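Local coordinates for protein alpha-amylase (Eisenia fetida, PDB 6M4K) that probably hydrolyses internal alpha-1,4-glucosidic linkages in starch-like polysaccharides, as a calcium-binding alpha-amylase of glycoside hydrolase family 13 that probably also uses chloride, at residues Leu126-Val131 with Gly167-Asp172; Ala295-Asp300 with Ala330-Trp335; Gly370-Val375 with Gly380-Glu385; Ala471-Asn476 with Pro491-His496. One frame throughout, in Å; residues are numbered along the deposited sequence. Where two conformers were deposited one is given.

Contact 1: Leu126-Val131 with Gly167-Asp172. With CA (calcium ion), chain B.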
loop_
_atom_site.group_PDB
_atom_site.type_symbol
_atom_site.label_atom_id
_atom_site.label_comp_id
_atom_site.label_asym_id
_atom_site.label_seq_id
_atom_site.Cartn_x
_atom_site.Cartn_y
_atom_site.Cartn_z
ATOM N N LEU A 126 -6.593 -1.938 -31.659
ATOM C CA LEU A 126 -5.319 -2.116 -30.953
ATOM C C LEU A 126 -4.266 -1.118 -31.427
ATOM O O LEU A 126 -3.094 -1.459 -31.588
ATOM C CB LEU A 126 -4.800 -3.554 -31.047
ATOM C CG LEU A 126 -5.188 -4.570 -29.977
ATOM C CD1 LEU A 126 -6.645 -4.442 -29.609
ATOM C CD2 LEU A 126 -4.888 -5.973 -30.466
ATOM N N GLN A 127 -4.681 0.124 -31.651
ATOM C CA GLN A 127 -3.783 1.174 -32.118
ATOM C C GLN A 127 -3.553 2.189 -31.007
ATOM O O GLN A 127 -4.507 2.814 -30.517
ATOM C CB GLN A 127 -4.333 1.839 -33.383
ATOM C CG GLN A 127 -4.430 0.838 -34.537
ATOM C CD GLN A 127 -4.793 1.490 -35.856
ATOM O OE1 GLN A 127 -4.884 2.716 -35.960
ATOM N NE2 GLN A 127 -5.000 0.669 -36.880
ATOM N N TYR A 128 -2.284 2.346 -30.611
ATOM C CA TYR A 128 -1.875 3.282 -29.562
ATOM C C TYR A 128 -0.730 4.093 -30.142
ATOM O O TYR A 128 0.446 3.814 -29.874
ATOM C CB TYR A 128 -1.484 2.536 -28.285
ATOM C CG TYR A 128 -2.639 1.747 -27.738
ATOM C CD1 TYR A 128 -2.908 0.463 -28.200
ATOM C CD2 TYR A 128 -3.495 2.299 -26.788
ATOM C CE1 TYR A 128 -3.976 -0.256 -27.734
ATOM C CE2 TYR A 128 -4.572 1.583 -26.307
ATOM C CZ TYR A 128 -4.813 0.306 -26.788
ATOM O OH TYR A 128 -5.870 -0.435 -26.309
ATOM N N PRO A 129 -1.040 5.098 -30.969
ATOM C CA PRO A 129 0.019 5.807 -31.705
ATOM C C PRO A 129 0.965 6.609 -30.830
ATOM O O PRO A 129 2.034 6.999 -31.313
ATOM C CB PRO A 129 -0.764 6.722 -32.658
ATOM C CG PRO A 129 -2.103 6.067 -32.798
ATOM C CD PRO A 129 -2.384 5.464 -31.449
ATOM N N GLY A 130 0.622 6.862 -29.566
ATOM C CA GLY A 130 1.528 7.579 -28.688
ATOM C C GLY A 130 2.684 6.758 -28.168
ATOM O O GLY A 130 3.606 7.331 -27.576
ATOM N N VAL A 131 2.665 5.447 -28.390
ATOM C CA VAL A 131 3.733 4.570 -27.911
ATOM C C VAL A 131 4.898 4.435 -28.916
ATOM O O VAL A 131 6.014 4.835 -28.593
ATOM C CB VAL A 131 3.182 3.228 -27.371
ATOM C CG1 VAL A 131 4.315 2.299 -27.006
ATOM C CG2 VAL A 131 2.260 3.465 -26.178
ATOM N N GLY A 167 -11.295 -7.569 -20.093
ATOM C CA GLY A 167 -11.263 -6.941 -21.399
ATOM C C GLY A 167 -10.102 -6.001 -21.658
ATOM O O GLY A 167 -9.987 -5.481 -22.776
ATOM N N LEU A 168 -9.240 -5.755 -20.673
ATOM C CA LEU A 168 -8.079 -4.906 -20.899
ATOM C C LEU A 168 -7.164 -5.561 -21.924
ATOM O O LEU A 168 -6.746 -6.708 -21.753
ATOM C CB LEU A 168 -7.339 -4.715 -19.576
ATOM C CG LEU A 168 -8.142 -3.984 -18.502
ATOM C CD1 LEU A 168 -7.486 -4.229 -17.140
ATOM C CD2 LEU A 168 -8.233 -2.503 -18.800
ATOM N N ARG A 169 -6.867 -4.837 -23.001
ATOM C CA ARG A 169 -6.077 -5.410 -24.084
ATOM C C ARG A 169 -4.686 -5.774 -23.575
ATOM O O ARG A 169 -3.965 -4.937 -23.024
ATOM C CB ARG A 169 -6.017 -4.442 -25.269
ATOM C CG ARG A 169 -7.395 -3.984 -25.824
ATOM C CD ARG A 169 -8.458 -5.069 -25.829
ATOM N NE ARG A 169 -9.567 -4.789 -26.749
ATOM C CZ ARG A 169 -10.844 -5.039 -26.486
ATOM N NH1 ARG A 169 -11.220 -5.541 -25.315
ATOM N NH2 ARG A 169 -11.766 -4.782 -27.407
ATOM N N ASP A 170 -4.311 -7.029 -23.768
ATOM C CA ASP A 170 -3.223 -7.638 -23.013
ATOM C C ASP A 170 -1.931 -7.581 -23.816
ATOM O O ASP A 170 -1.842 -8.179 -24.894
ATOM C CB ASP A 170 -3.586 -9.081 -22.682
ATOM C CG ASP A 170 -2.733 -9.638 -21.573
ATOM O OD1 ASP A 170 -2.883 -9.158 -20.424
ATOM O OD2 ASP A 170 -1.913 -10.550 -21.817
ATOM N N LEU A 171 -0.926 -6.886 -23.292
ATOM C CA LEU A 171 0.329 -6.732 -24.021
ATOM C C LEU A 171 1.107 -8.042 -24.080
ATOM O O LEU A 171 1.070 -8.860 -23.161
ATOM C CB LEU A 171 1.188 -5.637 -23.391
ATOM C CG LEU A 171 0.719 -4.219 -23.718
ATOM C CD1 LEU A 171 1.342 -3.206 -22.750
ATOM C CD2 LEU A 171 1.021 -3.867 -25.176
ATOM N N ASP A 172 1.832 -8.232 -25.184
ATOM C CA ASP A 172 2.698 -9.401 -25.336
ATOM C C ASP A 172 4.044 -9.090 -24.691
ATOM O O ASP A 172 4.974 -8.597 -25.329
ATOM C CB ASP A 172 2.840 -9.788 -26.804
ATOM C CG ASP A 172 3.719 -11.004 -26.997
ATOM O OD1 ASP A 172 4.074 -11.641 -25.983
ATOM O OD2 ASP A 172 4.035 -11.334 -28.161
HETATM CA CA CA B . -1.022 -10.519 -19.453
HETATM O O HOH W 1 0.365 -8.787 -20.587
HETATM O O HOH W 2 -3.313 -11.328 -18.614
HETATM O O HOH W 3 1.126 -11.588 -20.211
#
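Arg169 passes at about a right angle to both Leu126 and Tyr128, and these two side chains meet the middle of its aliphatic chain. Leu126 comes with its CD1 methyl, 3.9 Å from Arg169 CG, and the same methyl lies at the edge of the guanidinium group, near its plane. Tyr128 reaches in with the end of its ring: its OH is 3.9 Å from Arg169 CG, while the ring stands almost upright to the guanidinium, the two planes 82° apart. Because the hydroxyl, not the ring face, meets the methylenes of Arg169, the contact is van der Waals, and the hydroxyl is hydrogen-bonded to Thr108 OG1. A bend at chi2 (-38°) folds Arg169 back along its own segment. There NH1 donates to Gly167 O over 2.8 Å, in the carbonyl plane and on a lone pair, and NE bonds to Gly123 O, so two bonds fix the rotation of the guanidinium. The next residue, Asp170, carries its carboxylate to the calcium ion: Asp170 OD1 and OD2 each lie 2.5 Å from the metal. Asn105 OD1, Arg161 O, His204 O and three waters complete the coordination; one water also donates to Leu171 O. Both segments belong to the long excursion between barrel strand 97-102 and helix 176-192, the domain B of family 13 amylases. Segment 126-131 follows strand 120-122, segment 167-172 follows helix 157-162, and helix 176-192 lies against Val131 and Leu171.

Contact 2: Ala295-Asp300 with Ala330-Trp335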
loop_
_atom_site.group_PDB
_atom_site.type_symbol
_atom_site.label_atom_id
_atom_site.label_comp_id
_atom_site.label_asym_id
_atom_site.label_seq_id
_atom_site.Cartn_x
_atom_site.Cartn_y
_atom_site.Cartn_z
ATOM N N ALA A 295 7.880 -9.556 1.510
ATOM C CA ALA A 295 6.498 -9.097 1.537
ATOM C C ALA A 295 6.394 -7.588 1.653
ATOM O O ALA A 295 7.137 -6.942 2.401
ATOM C CB ALA A 295 5.740 -9.718 2.714
ATOM N N LEU A 296 5.429 -7.053 0.914
ATOM C CA LEU A 296 4.893 -5.715 1.101
ATOM C C LEU A 296 3.517 -5.919 1.723
ATOM O O LEU A 296 2.682 -6.633 1.158
ATOM C CB LEU A 296 4.798 -5.038 -0.265
ATOM C CG LEU A 296 4.472 -3.552 -0.436
ATOM C CD1 LEU A 296 3.007 -3.227 -0.107
ATOM C CD2 LEU A 296 5.437 -2.622 0.307
ATOM N N VAL A 297 3.298 -5.332 2.907
ATOM C CA VAL A 297 2.111 -5.617 3.705
ATOM C C VAL A 297 1.321 -4.330 3.928
ATOM O O VAL A 297 1.850 -3.220 3.862
ATOM C CB VAL A 297 2.435 -6.327 5.045
ATOM C CG1 VAL A 297 3.239 -7.598 4.787
ATOM C CG2 VAL A 297 3.204 -5.421 5.990
ATOM N N PHE A 298 0.028 -4.507 4.203
ATOM C CA PHE A 298 -0.915 -3.390 4.267
ATOM C C PHE A 298 -2.256 -3.929 4.745
ATOM O O PHE A 298 -2.603 -5.085 4.483
ATOM C CB PHE A 298 -1.079 -2.705 2.887
ATOM C CG PHE A 298 -1.369 -3.675 1.774
ATOM C CD1 PHE A 298 -0.330 -4.369 1.167
ATOM C CD2 PHE A 298 -2.669 -3.942 1.361
ATOM C CE1 PHE A 298 -0.575 -5.306 0.172
ATOM C CE2 PHE A 298 -2.916 -4.868 0.340
ATOM C CZ PHE A 298 -1.862 -5.554 -0.248
ATOM N N ILE A 299 -3.015 -3.073 5.438
ATOM C CA ILE A 299 -4.346 -3.468 5.894
ATOM C C ILE A 299 -5.345 -3.457 4.743
ATOM O O ILE A 299 -6.142 -4.397 4.589
ATOM C CB ILE A 299 -4.794 -2.591 7.076
ATOM C CG1 ILE A 299 -3.807 -2.746 8.241
ATOM C CG2 ILE A 299 -6.234 -2.935 7.506
ATOM C CD1 ILE A 299 -3.552 -4.189 8.691
ATOM N N ASP A 300 -5.323 -2.399 3.929
ATOM C CA ASP A 300 -6.198 -2.291 2.769
ATOM C C ASP A 300 -5.445 -1.583 1.654
ATOM O O ASP A 300 -4.413 -0.947 1.884
ATOM C CB ASP A 300 -7.556 -1.598 3.083
ATOM C CG ASP A 300 -7.425 -0.123 3.439
ATOM O OD1 ASP A 300 -6.383 0.310 3.978
ATOM O OD2 ASP A 300 -8.414 0.626 3.210
ATOM N N ALA A 330 -2.268 -0.560 14.094
ATOM C CA ALA A 330 -1.338 -0.484 15.214
ATOM C C ALA A 330 -0.607 -1.802 15.403
ATOM O O ALA A 330 0.610 -1.824 15.615
ATOM C CB ALA A 330 -2.078 -0.098 16.496
ATOM N N PHE A 331 -1.338 -2.918 15.358
ATOM C CA PHE A 331 -0.678 -4.214 15.432
ATOM C C PHE A 331 0.362 -4.367 14.328
ATOM O O PHE A 331 1.505 -4.764 14.589
ATOM C CB PHE A 331 -1.688 -5.365 15.377
ATOM C CG PHE A 331 -1.016 -6.706 15.381
ATOM C CD1 PHE A 331 -0.573 -7.259 16.570
ATOM C CD2 PHE A 331 -0.757 -7.375 14.193
ATOM C CE1 PHE A 331 0.084 -8.470 16.583
ATOM C CE2 PHE A 331 -0.078 -8.585 14.199
ATOM C CZ PHE A 331 0.334 -9.134 15.395
ATOM N N GLU A 332 -0.029 -4.084 13.085
ATOM C CA GLU A 332 0.875 -4.258 11.950
ATOM C C GLU A 332 2.150 -3.434 12.115
ATOM O O GLU A 332 3.244 -3.896 11.769
ATOM C CB GLU A 332 0.125 -3.874 10.678
ATOM C CG GLU A 332 0.975 -3.565 9.476
ATOM C CD GLU A 332 0.133 -2.963 8.389
ATOM O OE1 GLU A 332 -0.295 -3.721 7.518
ATOM O OE2 GLU A 332 -0.120 -1.730 8.442
ATOM N N LEU A 333 2.030 -2.222 12.657
ATOM C CA LEU A 333 3.169 -1.326 12.821
ATOM C C LEU A 333 4.037 -1.728 14.001
ATOM O O LEU A 333 5.248 -1.492 13.977
ATOM C CB LEU A 333 2.677 0.113 12.998
ATOM C CG LEU A 333 2.245 0.778 11.685
ATOM C CD1 LEU A 333 1.459 2.044 11.964
ATOM C CD2 LEU A 333 3.470 1.099 10.827
ATOM N N ALA A 334 3.443 -2.306 15.046
ATOM C CA ALA A 334 4.210 -2.731 16.208
ATOM C C ALA A 334 4.893 -4.070 15.998
ATOM O O ALA A 334 5.874 -4.361 16.691
ATOM C CB ALA A 334 3.287 -2.843 17.423
ATOM N N TRP A 335 4.383 -4.896 15.098
ATOM C CA TRP A 335 4.929 -6.213 14.814
ATOM C C TRP A 335 6.186 -6.068 13.958
ATOM O O TRP A 335 6.607 -4.969 13.598
ATOM C CB TRP A 335 3.873 -7.057 14.100
ATOM C CG TRP A 335 3.959 -8.555 14.234
ATOM C CD1 TRP A 335 4.093 -9.462 13.216
ATOM C CD2 TRP A 335 3.835 -9.319 15.438
ATOM N NE1 TRP A 335 4.075 -10.740 13.718
ATOM C CE2 TRP A 335 3.919 -10.678 15.080
ATOM C CE3 TRP A 335 3.668 -8.984 16.788
ATOM C CZ2 TRP A 335 3.837 -11.699 16.021
ATOM C CZ3 TRP A 335 3.579 -9.994 17.716
ATOM C CH2 TRP A 335 3.674 -11.336 17.335
HETATM O O HOH W 4 -1.435 -0.766 6.377
#
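Glu332 of helix 322-334 pushes its carboxylate against the backbone of Phe298 and Ile299, at strand 295-297, and every contact between the segments involves this side chain. With CG turned opposite the backbone N (chi1 161°) and the chain straight beyond it, the acid spans the gap between helix and strand. The van der Waals contacts come first. Glu332 OE1 sits 3.3 Å from Phe298 CA, while Ile299 flanks the carboxylate: CD1 is 3.5 Å from Glu332 OE1, and CG1 is 3.8 Å from Glu332 OE2. Val297 CG2 approaches OE1 more distantly. Val297 and Ile299 each slide past the glutamate in the opposite direction, so their methyls lie mainly beside the carboxylate. The polar links are indirect. Although Phe298 N and Ile299 N lie close to OE1, their angles do not suit direct bonds. A water joins the segments instead, accepting from Ile299 N at 2.9 Å and hydrogen-bonding to Glu332 OE2 at 2.6 Å. OE1 is engaged by His261 NE2 on helix 259-270, which follows the preceding barrel strand, so each carboxylate oxygen has a partner. Helix 322-334 comes after strand 295-297 in the chain, making this a beta-alpha contact inside the TIM barrel. A buried acid bordered by the backbone of Phe298 and Ile299 and by aliphatic side chains would be costly to leave unpaired; the His261 bond and the water, one on each oxygen, probably offset much of that cost and limit the carboxylate's rotation.

Contact 3: Gly370-Val375 with Gly380-Glu385. With SO4 (sulfate ion), chain E.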
loop_
_atom_site.group_PDB
_atom_site.type_symbol
_atom_site.label_atom_id
_atom_site.label_comp_id
_atom_site.label_asym_id
_atom_site.label_seq_id
_atom_site.Cartn_x
_atom_site.Cartn_y
_atom_site.Cartn_z
ATOM N N GLY A 370 -12.938 16.409 -14.539
ATOM C CA GLY A 370 -11.803 15.521 -14.418
ATOM C C GLY A 370 -10.635 16.062 -13.631
ATOM O O GLY A 370 -9.617 15.366 -13.515
ATOM N N ASP A 371 -10.738 17.274 -13.089
ATOM C CA ASP A 371 -9.690 17.792 -12.225
ATOM C C ASP A 371 -9.751 17.102 -10.863
ATOM O O ASP A 371 -10.671 16.336 -10.562
ATOM C CB ASP A 371 -9.783 19.320 -12.104
ATOM C CG ASP A 371 -11.084 19.799 -11.463
ATOM O OD1 ASP A 371 -11.734 19.047 -10.711
ATOM O OD2 ASP A 371 -11.459 20.970 -11.706
ATOM N N THR A 372 -8.756 17.392 -10.028
ATOM C CA THR A 372 -8.706 16.906 -8.662
ATOM C C THR A 372 -8.504 18.108 -7.755
ATOM O O THR A 372 -7.682 18.982 -8.053
ATOM C CB THR A 372 -7.590 15.868 -8.499
ATOM O OG1 THR A 372 -7.852 14.796 -9.401
ATOM C CG2 THR A 372 -7.526 15.350 -7.066
ATOM N N LYS A 373 -9.280 18.173 -6.683
ATOM C CA LYS A 373 -9.151 19.270 -5.735
ATOM C C LYS A 373 -7.827 19.201 -4.995
ATOM O O LYS A 373 -7.254 18.123 -4.795
ATOM C CB LYS A 373 -10.244 19.194 -4.677
ATOM C CG LYS A 373 -11.635 19.452 -5.174
ATOM C CD LYS A 373 -12.542 19.488 -3.963
ATOM C CE LYS A 373 -13.973 19.414 -4.365
ATOM N NZ LYS A 373 -14.858 19.616 -3.182
ATOM N N ASP A 374 -7.361 20.366 -4.546
ATOM C CA ASP A 374 -6.294 20.421 -3.560
ATOM C C ASP A 374 -6.709 19.649 -2.317
ATOM O O ASP A 374 -7.865 19.707 -1.879
ATOM C CB ASP A 374 -6.021 21.872 -3.147
ATOM C CG ASP A 374 -5.296 22.673 -4.213
ATOM O OD1 ASP A 374 -4.857 22.108 -5.231
ATOM O OD2 ASP A 374 -5.167 23.905 -4.021
ATOM N N VAL A 375 -5.758 18.926 -1.731
ATOM C CA VAL A 375 -6.046 18.177 -0.517
ATOM C C VAL A 375 -6.239 19.123 0.659
ATOM O O VAL A 375 -5.458 20.061 0.867
ATOM C CB VAL A 375 -4.900 17.196 -0.214
ATOM C CG1 VAL A 375 -5.100 16.558 1.149
ATOM C CG2 VAL A 375 -4.812 16.142 -1.294
ATOM N N GLY A 380 -13.838 15.774 5.427
ATOM C CA GLY A 380 -14.895 14.911 4.949
ATOM C C GLY A 380 -14.690 14.383 3.552
ATOM O O GLY A 380 -15.473 13.536 3.101
ATOM N N GLU A 381 -13.693 14.887 2.829
ATOM C CA GLU A 381 -13.386 14.424 1.484
ATOM C C GLU A 381 -12.058 13.695 1.403
ATOM O O GLU A 381 -11.981 12.652 0.754
ATOM C CB GLU A 381 -13.389 15.593 0.494
ATOM C CG GLU A 381 -14.706 16.373 0.518
ATOM C CD GLU A 381 -14.662 17.610 -0.342
ATOM O OE1 GLU A 381 -14.442 17.485 -1.561
ATOM O OE2 GLU A 381 -14.873 18.717 0.204
ATOM N N TRP A 382 -11.013 14.227 2.035
ATOM C CA TRP A 382 -9.724 13.551 2.119
ATOM C C TRP A 382 -9.583 12.937 3.507
ATOM O O TRP A 382 -9.674 13.643 4.516
ATOM C CB TRP A 382 -8.601 14.545 1.837
ATOM C CG TRP A 382 -8.698 15.153 0.475
ATOM C CD1 TRP A 382 -9.283 16.362 0.143
ATOM C CD2 TRP A 382 -8.223 14.589 -0.763
ATOM N NE1 TRP A 382 -9.179 16.573 -1.210
ATOM C CE2 TRP A 382 -8.533 15.506 -1.789
ATOM C CE3 TRP A 382 -7.555 13.400 -1.104
ATOM C CZ2 TRP A 382 -8.198 15.276 -3.123
ATOM C CZ3 TRP A 382 -7.223 13.174 -2.435
ATOM C CH2 TRP A 382 -7.543 14.108 -3.428
ATOM N N ILE A 383 -9.351 11.622 3.554
ATOM C CA ILE A 383 -9.320 10.912 4.832
ATOM C C ILE A 383 -7.986 11.111 5.547
ATOM O O ILE A 383 -7.942 11.281 6.771
ATOM C CB ILE A 383 -9.638 9.422 4.610
ATOM C CG1 ILE A 383 -10.966 9.261 3.853
ATOM C CG2 ILE A 383 -9.637 8.659 5.938
ATOM C CD1 ILE A 383 -12.187 9.918 4.538
ATOM N N CYS A 384 -6.880 11.047 4.796
ATOM C CA CYS A 384 -5.530 11.281 5.325
ATOM C C CYS A 384 -5.182 10.385 6.514
ATOM O O CYS A 384 -4.719 10.857 7.549
ATOM C CB CYS A 384 -5.315 12.750 5.679
ATOM S SG CYS A 384 -5.429 13.862 4.275
ATOM N N GLU A 385 -5.406 9.074 6.352
ATOM C CA GLU A 385 -5.094 8.121 7.420
ATOM C C GLU A 385 -3.671 8.280 7.940
ATOM O O GLU A 385 -3.407 8.074 9.127
ATOM C CB GLU A 385 -5.268 6.680 6.916
ATOM C CG GLU A 385 -6.700 6.253 6.609
ATOM C CD GLU A 385 -7.078 6.432 5.153
ATOM O OE1 GLU A 385 -6.787 7.498 4.571
ATOM O OE2 GLU A 385 -7.667 5.494 4.589
HETATM S S SO4 E . -9.924 23.457 -4.776
HETATM O O1 SO4 E . -10.674 22.717 -3.771
HETATM O O2 SO4 E . -8.726 22.731 -5.192
HETATM O O3 SO4 E . -9.535 24.751 -4.216
HETATM O O4 SO4 E . -10.770 23.667 -5.945
HETATM O O HOH W 5 -14.132 21.307 -0.615
#
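Lys373 NZ is gripped by Glu381 in two ways. It makes a salt-bridging hydrogen bond of 2.7 Å to Glu381 OE1, on the syn lone pair, and it donates to a water that in turn donates to Glu381 OE2 at 2.8 Å. The water closes a small ring and ties both carboxylate oxygens to one ammonium; the two extended side chains meet at about a right angle. Beside this pair lies the apolar centre, Trp382. Val375 lays CG2 on one face of the indole, 3.6 Å from the centroid of the Trp382 six-membered ring and 6° off its normal, a CH-pi contact. Its torsion (chi1 172°) puts CG1, anti to the backbone N, by the Trp382 CG end of the indole, where it also comes 4.1 Å from Cys384 SG. Thr372 takes the rim: its CG2 lies in the indole plane, 3.8 Å from Trp382 CH2. Away from the tryptophan, Asp374 N donates nearly straight (166°) to a sulfate O2 over 2.8 Å. That ion, also held by Asn367, probably comes from the crystallisation liquor; the Asp374 carboxylate pairs with Lys26. The Cys377-Cys384 disulfide ties the second segment to the residues that join the two. This is the long loop between the last TIM-barrel strand, 339-344, and helix 389-401, braced by a disulfide, with Trp382 packed among its residues.

Contact 4: Ala471-Asn476 with Pro491-His496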
loop_
_atom_site.group_PDB
_atom_site.type_symbol
_atom_site.label_atom_id
_atom_site.label_comp_id
_atom_site.label_asym_id
_atom_site.label_seq_id
_atom_site.Cartn_x
_atom_site.Cartn_y
_atom_site.Cartn_z
ATOM N N ALA A 471 -4.073 8.730 31.410
ATOM C CA ALA A 471 -3.163 8.900 32.528
ATOM C C ALA A 471 -1.814 8.258 32.228
ATOM O O ALA A 471 -1.709 7.278 31.484
ATOM C CB ALA A 471 -3.758 8.274 33.790
ATOM N N THR A 472 -0.779 8.822 32.835
ATOM C CA THR A 472 0.581 8.351 32.633
ATOM C C THR A 472 0.734 6.903 33.088
ATOM O O THR A 472 0.178 6.491 34.111
ATOM C CB THR A 472 1.512 9.252 33.440
ATOM O OG1 THR A 472 1.897 10.381 32.645
ATOM C CG2 THR A 472 2.718 8.491 33.881
ATOM N N VAL A 473 1.501 6.128 32.323
ATOM C CA VAL A 473 1.800 4.739 32.642
ATOM C C VAL A 473 3.147 4.683 33.354
ATOM O O VAL A 473 4.165 5.128 32.808
ATOM C CB VAL A 473 1.824 3.873 31.372
ATOM C CG1 VAL A 473 2.277 2.470 31.706
ATOM C CG2 VAL A 473 0.461 3.868 30.695
ATOM N N ILE A 474 3.166 4.112 34.557
ATOM C CA ILE A 474 4.391 3.969 35.336
ATOM C C ILE A 474 4.969 2.586 35.088
ATOM O O ILE A 474 4.332 1.571 35.396
ATOM C CB ILE A 474 4.129 4.172 36.835
ATOM C CG1 ILE A 474 3.600 5.581 37.100
ATOM C CG2 ILE A 474 5.395 3.884 37.633
ATOM C CD1 ILE A 474 4.515 6.675 36.622
ATOM N N VAL A 475 6.188 2.535 34.563
ATOM C CA VAL A 475 6.945 1.296 34.515
ATOM C C VAL A 475 7.792 1.249 35.776
ATOM O O VAL A 475 8.612 2.142 36.014
ATOM C CB VAL A 475 7.799 1.209 33.242
ATOM C CG1 VAL A 475 8.638 -0.045 33.252
ATOM C CG2 VAL A 475 6.896 1.238 32.002
ATOM N N ASN A 476 7.702 0.134 36.513
ATOM C CA ASN A 476 8.407 -0.076 37.774
ATOM C C ASN A 476 9.858 -0.507 37.551
ATOM O O ASN A 476 10.288 -0.802 36.437
ATOM C CB ASN A 476 7.710 -1.162 38.590
ATOM C CG ASN A 476 6.257 -0.865 38.826
ATOM O OD1 ASN A 476 5.900 0.229 39.260
ATOM N ND2 ASN A 476 5.401 -1.837 38.536
ATOM N N PRO A 491 -8.943 1.158 22.121
ATOM C CA PRO A 491 -8.779 0.303 23.301
ATOM C C PRO A 491 -7.395 -0.335 23.340
ATOM O O PRO A 491 -7.231 -1.557 23.416
ATOM C CB PRO A 491 -9.896 -0.723 23.106
ATOM C CG PRO A 491 -9.914 -0.906 21.611
ATOM C CD PRO A 491 -9.591 0.437 21.008
ATOM N N MET A 492 -6.374 0.515 23.325
ATOM C CA MET A 492 -4.988 0.070 23.272
ATOM C C MET A 492 -4.120 1.120 23.935
ATOM O O MET A 492 -4.445 2.311 23.908
ATOM C CB MET A 492 -4.463 0.000 21.839
ATOM C CG MET A 492 -5.269 -0.799 20.882
ATOM S SD MET A 492 -4.460 -0.715 19.284
ATOM C CE MET A 492 -4.869 0.947 18.761
ATOM N N ILE A 493 -3.008 0.678 24.495
ATOM C CA ILE A 493 -2.003 1.570 25.046
ATOM C C ILE A 493 -0.677 1.170 24.432
ATOM O O ILE A 493 -0.333 -0.014 24.423
ATOM C CB ILE A 493 -1.945 1.480 26.582
ATOM C CG1 ILE A 493 -3.205 2.100 27.192
ATOM C CG2 ILE A 493 -0.681 2.148 27.106
ATOM C CD1 ILE A 493 -3.228 2.046 28.708
ATOM N N ALA A 494 0.064 2.148 23.924
ATOM C CA ALA A 494 1.394 1.899 23.386
ATOM C C ALA A 494 2.359 2.878 24.032
ATOM O O ALA A 494 2.087 4.083 24.068
ATOM C CB ALA A 494 1.405 2.061 21.862
ATOM N N ILE A 495 3.470 2.366 24.541
ATOM C CA ILE A 495 4.473 3.188 25.200
ATOM C C ILE A 495 5.838 2.840 24.625
ATOM O O ILE A 495 6.086 1.704 24.205
ATOM C CB ILE A 495 4.454 3.022 26.742
ATOM C CG1 ILE A 495 4.672 1.561 27.131
ATOM C CG2 ILE A 495 3.143 3.544 27.326
ATOM C CD1 ILE A 495 4.839 1.335 28.648
ATOM N N HIS A 496 6.726 3.829 24.581
ATOM C CA HIS A 496 8.054 3.558 24.041
ATOM C C HIS A 496 9.046 4.569 24.583
ATOM O O HIS A 496 8.667 5.618 25.104
ATOM C CB HIS A 496 8.074 3.511 22.496
ATOM C CG HIS A 496 7.707 4.802 21.824
ATOM N ND1 HIS A 496 8.579 5.864 21.705
ATOM C CD2 HIS A 496 6.569 5.183 21.196
ATOM C CE1 HIS A 496 7.983 6.851 21.055
ATOM N NE2 HIS A 496 6.762 6.463 20.732
#
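Ile495 reaches from strand 492-496 toward Val473 and Val475 of the facing strand. From CB the branch divides. CG1 lies between the backbone N and the carbonyl carbon (chi1 58°), and it carries CD1 out to the other strand; this terminal methyl does the touching. Ile495 CD1 sits 3.9 Å from Val475 CG2 and 4.1 Å from Val473 CG1, wedged against two valines spaced two residues apart. The side chain runs at about a right angle to that of Val473 and more slantwise to Val475, while Tyr449 and Leu444 also border it. The strands belong to two antiparallel sheets packed face to face, their axes 9.7 Å apart at closest and 49° apart in direction, in keeping with the Greek-key beta sandwich of the amylase C-terminal domain. Strand 473-475 pairs with 447-449, and strand 492-496 with 425-430. Two residues earlier, Ile493 turns the same way and offers CG2, which meets Val473 CG2 at 4.1 Å, so Val473 uses a separate methyl for each isoleucine. The other face of strand 492-496 looks to the catalytic barrel: Met492 lies on helix 322-334, and Ala494 and His496 lie on helix 389-401.

How the contacts relate
The four contacts follow one another along the chain, each closing before the next opens. Contacts 1, 2 and 3 fall in the family 13 catalytic region: contact 1 in the calcium-binding excursion after barrel strand 97-102, contact 2 in the barrel wall at strand 295-297 and helix 322-334, contact 3 in the loop leading to helix 389-401. Contact 4 lies in the C-terminal beta domain. Contacts 1 and 4 are on opposite sides of the chain's centre, their centres about 56 Å apart. Contacts 2 and 4, about 22 Å between centres, touch where Ala330 CB meets Met492 SD at 3.7 Å, so helix 322-334 packs the barrel against the C-terminal sheet, together with helix 389-401.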